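PDB 5Y1A: 35 kDa hemin binding protein from Porphyromonas gingivalis, which probably binds hemin and joins a thioredoxin domain to a beta-sandwich domain in a cargo of the type IX secretion system. Local coordinates for residues A[241-253]-A[262-274]. Sequence-based numbering, arbitrary orientation.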
# COMPACT_ATOMS: atom_id res chain seq x y z
N GLU A 241 -5.86 -9.79 -1.82
CA GLU A 241 -6.89 -9.66 -0.80
C GLU A 241 -6.63 -8.46 0.07
O GLU A 241 -5.48 -8.11 0.31
CB GLU A 241 -6.94 -10.92 0.06
CG GLU A 241 -7.38 -12.17 -0.72
CD GLU A 241 -7.69 -13.36 0.18
OE1 GLU A 241 -8.80 -13.93 0.02
OE2 GLU A 241 -6.85 -13.70 1.05
N ILE A 242 -7.70 -7.86 0.60
CA ILE A 242 -7.55 -6.67 1.47
C ILE A 242 -6.98 -6.99 2.87
O ILE A 242 -6.39 -6.12 3.51
CB ILE A 242 -8.88 -5.90 1.61
CG1 ILE A 242 -8.64 -4.52 2.23
CG2 ILE A 242 -9.94 -6.72 2.41
CD1 ILE A 242 -9.76 -3.52 1.96
N LYS A 243 -7.18 -8.21 3.35
CA LYS A 243 -6.72 -8.58 4.68
C LYS A 243 -5.22 -8.27 4.81
O LYS A 243 -4.43 -8.55 3.89
CB LYS A 243 -7.01 -10.06 4.93
CG LYS A 243 -6.60 -10.61 6.30
CD LYS A 243 -6.83 -12.12 6.31
CE LYS A 243 -5.92 -12.84 7.29
NZ LYS A 243 -5.89 -14.31 6.99
N ASP A 244 -4.87 -7.66 5.93
CA ASP A 244 -3.48 -7.29 6.31
C ASP A 244 -2.81 -6.36 5.29
O ASP A 244 -1.70 -6.65 4.82
CB ASP A 244 -2.61 -8.56 6.46
CG ASP A 244 -3.08 -9.45 7.57
OD1 ASP A 244 -3.49 -8.91 8.61
OD2 ASP A 244 -3.03 -10.69 7.39
N THR A 245 -3.49 -5.28 4.92
CA THR A 245 -2.93 -4.27 4.01
C THR A 245 -2.85 -2.92 4.71
O THR A 245 -3.69 -2.59 5.55
CB THR A 245 -3.77 -4.10 2.71
OG1 THR A 245 -5.15 -3.87 3.03
CG2 THR A 245 -3.66 -5.34 1.83
N ASP A 246 -1.81 -2.16 4.35
CA ASP A 246 -1.62 -0.78 4.82
C ASP A 246 -1.56 0.15 3.60
O ASP A 246 -1.23 -0.30 2.50
CB ASP A 246 -0.29 -0.65 5.57
CG ASP A 246 -0.26 -1.45 6.87
OD1 ASP A 246 -1.27 -1.42 7.60
OD2 ASP A 246 0.76 -2.12 7.15
N VAL A 247 -1.86 1.44 3.80
CA VAL A 247 -1.53 2.46 2.78
C VAL A 247 -0.54 3.40 3.43
O VAL A 247 -0.77 3.92 4.54
CB VAL A 247 -2.74 3.26 2.26
CG1 VAL A 247 -2.28 4.38 1.27
CG2 VAL A 247 -3.73 2.32 1.57
N LEU A 248 0.58 3.59 2.74
CA LEU A 248 1.63 4.51 3.15
C LEU A 248 1.63 5.68 2.16
O LEU A 248 1.63 5.45 0.93
CB LEU A 248 2.98 3.79 3.09
CG LEU A 248 4.26 4.64 3.16
CD1 LEU A 248 4.37 5.30 4.55
CD2 LEU A 248 5.45 3.77 2.94
N ALA A 249 1.69 6.90 2.66
CA ALA A 249 1.88 8.06 1.78
C ALA A 249 3.04 8.86 2.29
O ALA A 249 3.24 8.99 3.53
CB ALA A 249 0.63 8.93 1.75
N PHE A 250 3.81 9.42 1.36
CA PHE A 250 4.90 10.30 1.79
C PHE A 250 5.12 11.49 0.86
O PHE A 250 4.93 11.38 -0.37
CB PHE A 250 6.19 9.52 2.05
CG PHE A 250 6.63 8.61 0.95
CD1 PHE A 250 7.49 9.08 -0.06
CD2 PHE A 250 6.23 7.27 0.94
CE1 PHE A 250 7.94 8.21 -1.08
CE2 PHE A 250 6.67 6.37 -0.08
CZ PHE A 250 7.53 6.85 -1.09
N VAL A 251 5.48 12.63 1.47
CA VAL A 251 5.86 13.85 0.76
C VAL A 251 7.38 13.83 0.56
O VAL A 251 8.16 13.52 1.48
CB VAL A 251 5.46 15.10 1.59
CG1 VAL A 251 5.84 16.38 0.85
CG2 VAL A 251 3.94 15.09 1.91
N HIS A 252 7.83 14.13 -0.66
CA HIS A 252 9.24 14.00 -0.98
C HIS A 252 9.67 14.96 -2.05
O HIS A 252 8.84 15.46 -2.83
CB HIS A 252 9.55 12.54 -1.40
CG HIS A 252 8.76 12.05 -2.59
ND1 HIS A 252 9.25 12.13 -3.88
CD2 HIS A 252 7.57 11.41 -2.68
CE1 HIS A 252 8.38 11.59 -4.72
NE2 HIS A 252 7.34 11.15 -4.01
N HIS A 253 10.97 15.23 -2.09
CA HIS A 253 11.58 15.97 -3.19
C HIS A 253 11.60 15.10 -4.46
O HIS A 253 11.54 13.87 -4.39
CB HIS A 253 12.98 16.42 -2.78
CG HIS A 253 12.98 17.43 -1.65
ND1 HIS A 253 12.61 18.74 -1.83
CD2 HIS A 253 13.27 17.29 -0.34
CE1 HIS A 253 12.70 19.38 -0.67
NE2 HIS A 253 13.09 18.52 0.25
N SER A 262 15.12 13.48 -1.16
CA SER A 262 14.75 12.81 0.10
C SER A 262 13.24 12.82 0.36
O SER A 262 12.50 13.68 -0.15
CB SER A 262 15.50 13.43 1.31
OG SER A 262 15.10 14.78 1.52
N ILE A 263 12.81 11.85 1.16
CA ILE A 263 11.45 11.81 1.67
C ILE A 263 11.42 12.72 2.90
O ILE A 263 12.25 12.59 3.82
CB ILE A 263 11.05 10.36 2.02
CG1 ILE A 263 11.21 9.46 0.77
CG2 ILE A 263 9.62 10.35 2.59
CD1 ILE A 263 10.81 7.97 0.99
N ILE A 264 10.46 13.64 2.89
CA ILE A 264 10.38 14.69 3.87
C ILE A 264 9.57 14.19 5.09
O ILE A 264 10.01 14.36 6.25
CB ILE A 264 9.75 15.94 3.24
CG1 ILE A 264 10.65 16.48 2.12
CG2 ILE A 264 9.54 17.04 4.31
CD1 ILE A 264 9.89 17.36 1.09
N ASN A 265 8.38 13.65 4.85
CA ASN A 265 7.64 12.98 5.91
C ASN A 265 6.64 12.00 5.34
O ASN A 265 6.42 11.95 4.12
CB ASN A 265 6.93 13.99 6.82
CG ASN A 265 6.88 13.53 8.28
OD1 ASN A 265 7.16 12.37 8.62
ND2 ASN A 265 6.51 14.45 9.15
N ALA A 266 6.04 11.19 6.21
CA ALA A 266 5.17 10.09 5.76
C ALA A 266 4.05 9.89 6.76
O ALA A 266 4.16 10.28 7.93
CB ALA A 266 5.98 8.84 5.69
N GLY A 267 2.99 9.22 6.31
CA GLY A 267 1.90 8.78 7.18
C GLY A 267 1.46 7.40 6.69
O GLY A 267 1.65 7.04 5.53
N GLN A 268 0.87 6.61 7.59
CA GLN A 268 0.47 5.25 7.22
C GLN A 268 -0.70 4.80 8.08
O GLN A 268 -0.74 5.06 9.29
CB GLN A 268 1.63 4.27 7.40
CG GLN A 268 1.32 2.84 6.98
CD GLN A 268 2.48 1.94 7.24
OE1 GLN A 268 3.50 2.00 6.55
NE2 GLN A 268 2.35 1.11 8.26
N GLU A 269 -1.66 4.13 7.43
CA GLU A 269 -2.83 3.62 8.14
C GLU A 269 -3.18 2.22 7.62
O GLU A 269 -2.85 1.88 6.47
CB GLU A 269 -4.04 4.56 7.94
CG GLU A 269 -3.90 6.00 8.53
CD GLU A 269 -3.70 6.07 10.08
OE1 GLU A 269 -3.95 5.08 10.80
OE2 GLU A 269 -3.28 7.14 10.56
N SER A 270 -3.88 1.43 8.44
CA SER A 270 -4.35 0.10 8.00
C SER A 270 -5.59 0.20 7.11
O SER A 270 -6.60 0.79 7.50
CB SER A 270 -4.68 -0.78 9.22
OG SER A 270 -5.47 -1.91 8.87
N LEU A 271 -5.51 -0.40 5.93
CA LEU A 271 -6.62 -0.41 4.99
C LEU A 271 -7.69 -1.43 5.41
O LEU A 271 -8.89 -1.13 5.38
CB LEU A 271 -6.12 -0.64 3.55
CG LEU A 271 -7.19 -0.68 2.44
CD1 LEU A 271 -8.03 0.63 2.41
CD2 LEU A 271 -6.53 -1.02 1.11
N ASP A 272 -7.27 -2.63 5.81
CA ASP A 272 -8.27 -3.63 6.22
C ASP A 272 -9.04 -3.23 7.49
O ASP A 272 -10.18 -3.67 7.69
CB ASP A 272 -7.67 -5.03 6.31
CG ASP A 272 -6.55 -5.12 7.28
OD1 ASP A 272 -5.50 -4.47 7.07
OD2 ASP A 272 -6.69 -5.88 8.26
N LYS A 273 -8.44 -2.39 8.32
CA LYS A 273 -9.13 -1.91 9.51
C LYS A 273 -9.90 -0.62 9.25
O LYS A 273 -10.65 -0.17 10.11
CB LYS A 273 -8.14 -1.78 10.66
CG LYS A 273 -7.48 -3.14 10.95
CD LYS A 273 -6.23 -3.02 11.79
CE LYS A 273 -5.60 -4.40 12.01
NZ LYS A 273 -4.88 -4.97 10.79
N ALA A 274 -9.76 -0.04 8.05
CA ALA A 274 -10.40 1.26 7.74
C ALA A 274 -11.92 1.18 7.80
O ALA A 274 -12.49 0.09 7.72
CB ALA A 274 -9.99 1.77 6.33
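V247 with E269 and A249 with G267 are hydrogen-bonded pairs of an antiparallel hairpin, each joined by two nearly straight N-H...O bonds. At V251 a classic beta bulge shifts the register by one: V251 N donates to N265 O, while V251 O takes the N-H of I264 (N to O 2.7 Å) and, weakly, that of N265. The buried N265 amide points away from 241-253: OD1 takes the backbone N-H of N37, and ND2 donates to K35 O and A145 O. Two isoleucines of 262-274 lie over aromatic rings. CG of F250 sits between its backbone N and carbonyl carbon (chi1 52°), which lays one ring face against I263, whose CD1 is 3.9 Å from the ring centroid. CD1 of I264 likewise lies over one face of the H253 ring, 3.7 Å from its centroid. I242 CD1 packs on L271 CG at 3.9 Å. The hairpin forms one edge of an antiparallel sheet in the beta-sandwich domain: 263-270 is outermost and 245-252 pairs also with 179-186. L248 and A266 meet F74 of the thioredoxin-type sheet. Beyond S270, D272 OD1 receives the N-H of T245 (N to OD1 3.1 Å) from above the carboxylate plane, while K273 NZ forms a salt bridge with D272 OD2 (3.2 Å). Within the paired strands, the D246 carboxylate stacks on the Q268 amide, planes 10° apart, and D246 OD2 is hydrogen-bonded to N187.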